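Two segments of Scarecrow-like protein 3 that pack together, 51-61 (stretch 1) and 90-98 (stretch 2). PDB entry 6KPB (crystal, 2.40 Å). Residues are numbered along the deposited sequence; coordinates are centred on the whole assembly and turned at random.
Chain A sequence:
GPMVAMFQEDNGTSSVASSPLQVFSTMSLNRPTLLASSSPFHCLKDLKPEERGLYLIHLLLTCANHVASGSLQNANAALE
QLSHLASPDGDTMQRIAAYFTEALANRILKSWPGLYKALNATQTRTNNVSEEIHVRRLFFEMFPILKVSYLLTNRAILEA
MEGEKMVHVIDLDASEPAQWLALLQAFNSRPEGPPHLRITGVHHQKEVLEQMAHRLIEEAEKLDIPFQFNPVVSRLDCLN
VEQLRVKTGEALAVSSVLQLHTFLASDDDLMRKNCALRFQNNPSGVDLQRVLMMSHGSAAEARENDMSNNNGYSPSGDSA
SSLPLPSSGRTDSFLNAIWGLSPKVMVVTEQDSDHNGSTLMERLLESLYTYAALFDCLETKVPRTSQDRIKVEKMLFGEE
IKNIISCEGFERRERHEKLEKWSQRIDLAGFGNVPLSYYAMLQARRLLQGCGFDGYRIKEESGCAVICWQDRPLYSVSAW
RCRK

Stretch 1 51-61: ERGLYLIHLLL
Stretch 2 90-98: GDTMQRIAA

Stretch 1 is helical throughout, part of a longer helix, with phi/psi near -64/-41 and i to i+4 bonds from Tyr-55 N to Glu-51 O (3.2 Å) through Leu-61 N to Ile-57 O (3.1 Å). In stretch 2, Gly-90 (-72/-158) and Asp-91 (-75/-175) are extended, and a helix runs onward from Thr-92. The two helices point the same way, their axes crossing at 20° with a closest approach of 9.3 Å. The register is set by Gly-53 CA to Met-93 CA at 5.5 Å and Leu-56 CA to Ala-97 CA at 6.5 Å.

The start of the second helix is secured by polar groups. Asp-91 is its N-cap: with chi1 at 76° (p), its OD1 accepts from Met-93 N at 2.9 Å, satisfying an amide that has no preceding turn to bond to. Asp-91 N in turn donates to Gln-94 OE1 (3.0 Å), the Gln-94 chain being m, t with chi3 -95°. Gly-90 suits its place because a CB there would lie 2.3 Å from Gln-94 OE1, a clash. Arg-95 NH1 donates to Gly-90 O at 2.9 Å, tying the loop to the helix.

One charged pair crosses the interface. Arg-52 (chi1 t, chi2 -136°, chi3 m, chi4 154°) points its CA-to-CB bond toward stretch 2, and its long chain carries the guanidinium to the capping aspartate. Arg-52 NH1 and Asp-91 OD2 form a salt bridge, with the carboxylate oxygen at the guanidinium edge, near its plane; the modelled 2.4 Å is too short, so the exact positions are uncertain. Gln-94 OE1 lies over one guanidinium face, 2.9 Å from Arg-52 NH1, but the angle is too poor for a hydrogen bond. No hydrogen bond joins the stretches.

The remaining contact is apolar. The backbones come closest in register at Gly-53, whose CA is 5.5 Å from Met-93 CA; Gly-53 O lies 3.5 Å from Met-93 CG, and an ideal CB on Gly-53 would stand 3.6 Å from that CG, a tight fit but not a clash. Met-93 (t, p, chi3 -145°) points toward stretch 1, its flexible chain bringing CE to 3.5 Å from Ile-57 CG1. Ile-57 (m, t) leaves its backbone sideways, but its end comes nearer. Leu-56 (m, t) points toward stretch 2, with CD1 4.2 Å from Met-93 CG and CD2 3.7 Å from Ala-97 CB. The small Ala-97 side chain, also directed across, meets this branched leucine at close range. One turn on, Leu-60 (m, t) extends the apolar surface, its CD1 4.4 Å from Ala-97 CA.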

# COMPACT_ATOMS: atom_id res chain seq x y z
N GLU A 51 -27.53 -15.91 12.37
CA GLU A 51 -27.50 -16.79 11.20
C GLU A 51 -26.38 -16.40 10.25
O GLU A 51 -25.81 -17.26 9.58
CB GLU A 51 -28.85 -16.74 10.48
N ARG A 52 -26.05 -15.11 10.19
CA ARG A 52 -24.93 -14.67 9.36
C ARG A 52 -23.60 -15.18 9.91
O ARG A 52 -22.74 -15.61 9.14
CB ARG A 52 -24.92 -13.14 9.27
CG ARG A 52 -23.65 -12.55 8.69
CD ARG A 52 -23.19 -11.35 9.50
NE ARG A 52 -24.12 -10.23 9.40
CZ ARG A 52 -24.25 -9.29 10.34
NH1 ARG A 52 -23.54 -9.36 11.45
NH2 ARG A 52 -25.11 -8.30 10.16
N GLY A 53 -23.43 -15.15 11.23
CA GLY A 53 -22.16 -15.56 11.81
C GLY A 53 -21.87 -17.04 11.62
O GLY A 53 -20.78 -17.41 11.18
N LEU A 54 -22.85 -17.89 11.94
CA LEU A 54 -22.64 -19.33 11.82
C LEU A 54 -22.47 -19.75 10.37
O LEU A 54 -21.68 -20.66 10.07
CB LEU A 54 -23.79 -20.08 12.47
CG LEU A 54 -23.36 -21.15 13.48
CD1 LEU A 54 -22.47 -20.51 14.51
CD2 LEU A 54 -24.56 -21.80 14.14
N TYR A 55 -23.20 -19.11 9.46
CA TYR A 55 -23.03 -19.40 8.04
C TYR A 55 -21.63 -19.02 7.56
O TYR A 55 -21.07 -19.68 6.68
CB TYR A 55 -24.09 -18.66 7.23
CG TYR A 55 -24.16 -19.05 5.77
CD1 TYR A 55 -24.08 -20.38 5.38
CD2 TYR A 55 -24.29 -18.09 4.78
CE1 TYR A 55 -24.14 -20.74 4.05
CE2 TYR A 55 -24.35 -18.44 3.44
CZ TYR A 55 -24.28 -19.77 3.08
OH TYR A 55 -24.34 -20.12 1.75
N LEU A 56 -21.05 -17.96 8.13
CA LEU A 56 -19.68 -17.59 7.79
C LEU A 56 -18.69 -18.68 8.18
O LEU A 56 -17.73 -18.95 7.45
CB LEU A 56 -19.31 -16.27 8.47
CG LEU A 56 -19.88 -14.99 7.86
CD1 LEU A 56 -19.72 -13.81 8.81
CD2 LEU A 56 -19.20 -14.70 6.53
N ILE A 57 -18.92 -19.33 9.33
CA ILE A 57 -18.04 -20.41 9.77
C ILE A 57 -18.10 -21.57 8.79
O ILE A 57 -17.07 -22.10 8.35
CB ILE A 57 -18.41 -20.86 11.19
CG1 ILE A 57 -18.67 -19.65 12.09
CG2 ILE A 57 -17.31 -21.74 11.78
CD1 ILE A 57 -19.07 -20.03 13.49
N HIS A 58 -19.32 -22.00 8.44
CA HIS A 58 -19.49 -23.07 7.47
C HIS A 58 -18.78 -22.75 6.16
O HIS A 58 -18.08 -23.61 5.60
CB HIS A 58 -20.98 -23.32 7.23
CG HIS A 58 -21.27 -24.44 6.29
ND1 HIS A 58 -21.03 -25.76 6.60
CD2 HIS A 58 -21.79 -24.45 5.03
CE1 HIS A 58 -21.38 -26.53 5.58
NE2 HIS A 58 -21.84 -25.76 4.62
N LEU A 59 -18.92 -21.52 5.66
CA LEU A 59 -18.23 -21.13 4.43
C LEU A 59 -16.72 -21.28 4.57
O LEU A 59 -16.05 -21.75 3.65
CB LEU A 59 -18.59 -19.69 4.06
CG LEU A 59 -19.74 -19.41 3.09
CD1 LEU A 59 -20.53 -18.19 3.52
CD2 LEU A 59 -19.21 -19.23 1.68
N LEU A 60 -16.17 -20.89 5.72
CA LEU A 60 -14.72 -20.97 5.90
C LEU A 60 -14.24 -22.41 5.84
O LEU A 60 -13.29 -22.72 5.12
CB LEU A 60 -14.32 -20.32 7.23
CG LEU A 60 -14.46 -18.80 7.31
CD1 LEU A 60 -14.18 -18.28 8.71
CD2 LEU A 60 -13.55 -18.12 6.29
N LEU A 61 -14.89 -23.30 6.58
CA LEU A 61 -14.51 -24.71 6.54
C LEU A 61 -14.78 -25.32 5.17
O LEU A 61 -13.96 -26.09 4.65
CB LEU A 61 -15.25 -25.49 7.63
CG LEU A 61 -14.67 -25.48 9.05
CD1 LEU A 61 -14.96 -24.17 9.76
CD2 LEU A 61 -15.22 -26.65 9.84
N GLY A 90 -17.81 -4.85 10.19
CA GLY A 90 -18.97 -5.51 10.76
C GLY A 90 -18.76 -5.98 12.19
O GLY A 90 -17.88 -5.46 12.90
N ASP A 91 -19.55 -6.95 12.62
CA ASP A 91 -19.41 -7.50 13.96
C ASP A 91 -18.18 -8.40 14.02
O ASP A 91 -17.42 -8.50 13.05
CB ASP A 91 -20.70 -8.22 14.38
CG ASP A 91 -20.85 -9.58 13.72
OD1 ASP A 91 -20.31 -10.56 14.28
OD2 ASP A 91 -21.50 -9.67 12.66
N THR A 92 -17.98 -9.06 15.16
CA THR A 92 -16.77 -9.85 15.36
C THR A 92 -16.62 -10.93 14.30
O THR A 92 -15.53 -11.11 13.73
CB THR A 92 -16.79 -10.47 16.76
OG1 THR A 92 -17.05 -9.46 17.73
CG2 THR A 92 -15.45 -11.14 17.07
N MET A 93 -17.69 -11.67 14.02
CA MET A 93 -17.60 -12.75 13.05
C MET A 93 -17.40 -12.23 11.63
O MET A 93 -16.70 -12.88 10.84
CB MET A 93 -18.85 -13.63 13.12
CG MET A 93 -18.61 -15.04 12.63
SD MET A 93 -17.32 -15.84 13.60
CE MET A 93 -16.53 -16.85 12.35
N GLN A 94 -17.97 -11.08 11.30
CA GLN A 94 -17.74 -10.49 9.99
C GLN A 94 -16.28 -10.08 9.83
O GLN A 94 -15.70 -10.26 8.75
CB GLN A 94 -18.65 -9.28 9.78
CG GLN A 94 -20.13 -9.59 9.87
CD GLN A 94 -21.00 -8.41 9.50
OE1 GLN A 94 -21.44 -7.65 10.36
NE2 GLN A 94 -21.26 -8.25 8.20
N ARG A 95 -15.68 -9.53 10.88
CA ARG A 95 -14.28 -9.14 10.82
C ARG A 95 -13.37 -10.37 10.76
O ARG A 95 -12.45 -10.42 9.94
CB ARG A 95 -13.94 -8.25 12.01
CG ARG A 95 -14.77 -6.97 12.07
CD ARG A 95 -14.81 -6.38 13.47
NE ARG A 95 -13.92 -5.23 13.63
CZ ARG A 95 -14.31 -3.96 13.48
NH1 ARG A 95 -15.56 -3.68 13.17
NH2 ARG A 95 -13.43 -2.98 13.65
N ILE A 96 -13.64 -11.37 11.60
CA ILE A 96 -12.88 -12.61 11.56
C ILE A 96 -12.95 -13.23 10.18
O ILE A 96 -11.92 -13.60 9.59
CB ILE A 96 -13.40 -13.59 12.64
CG1 ILE A 96 -12.92 -13.17 14.03
CG2 ILE A 96 -12.95 -15.01 12.32
CD1 ILE A 96 -11.49 -13.55 14.32
N ALA A 97 -14.16 -13.35 9.63
CA ALA A 97 -14.32 -13.95 8.31
C ALA A 97 -13.56 -13.18 7.24
O ALA A 97 -13.04 -13.78 6.30
CB ALA A 97 -15.80 -14.03 7.95
N ALA A 98 -13.46 -11.85 7.38
CA ALA A 98 -12.79 -11.05 6.36
C ALA A 98 -11.31 -11.41 6.24
O ALA A 98 -10.78 -11.53 5.13
CB ALA A 98 -12.96 -9.56 6.66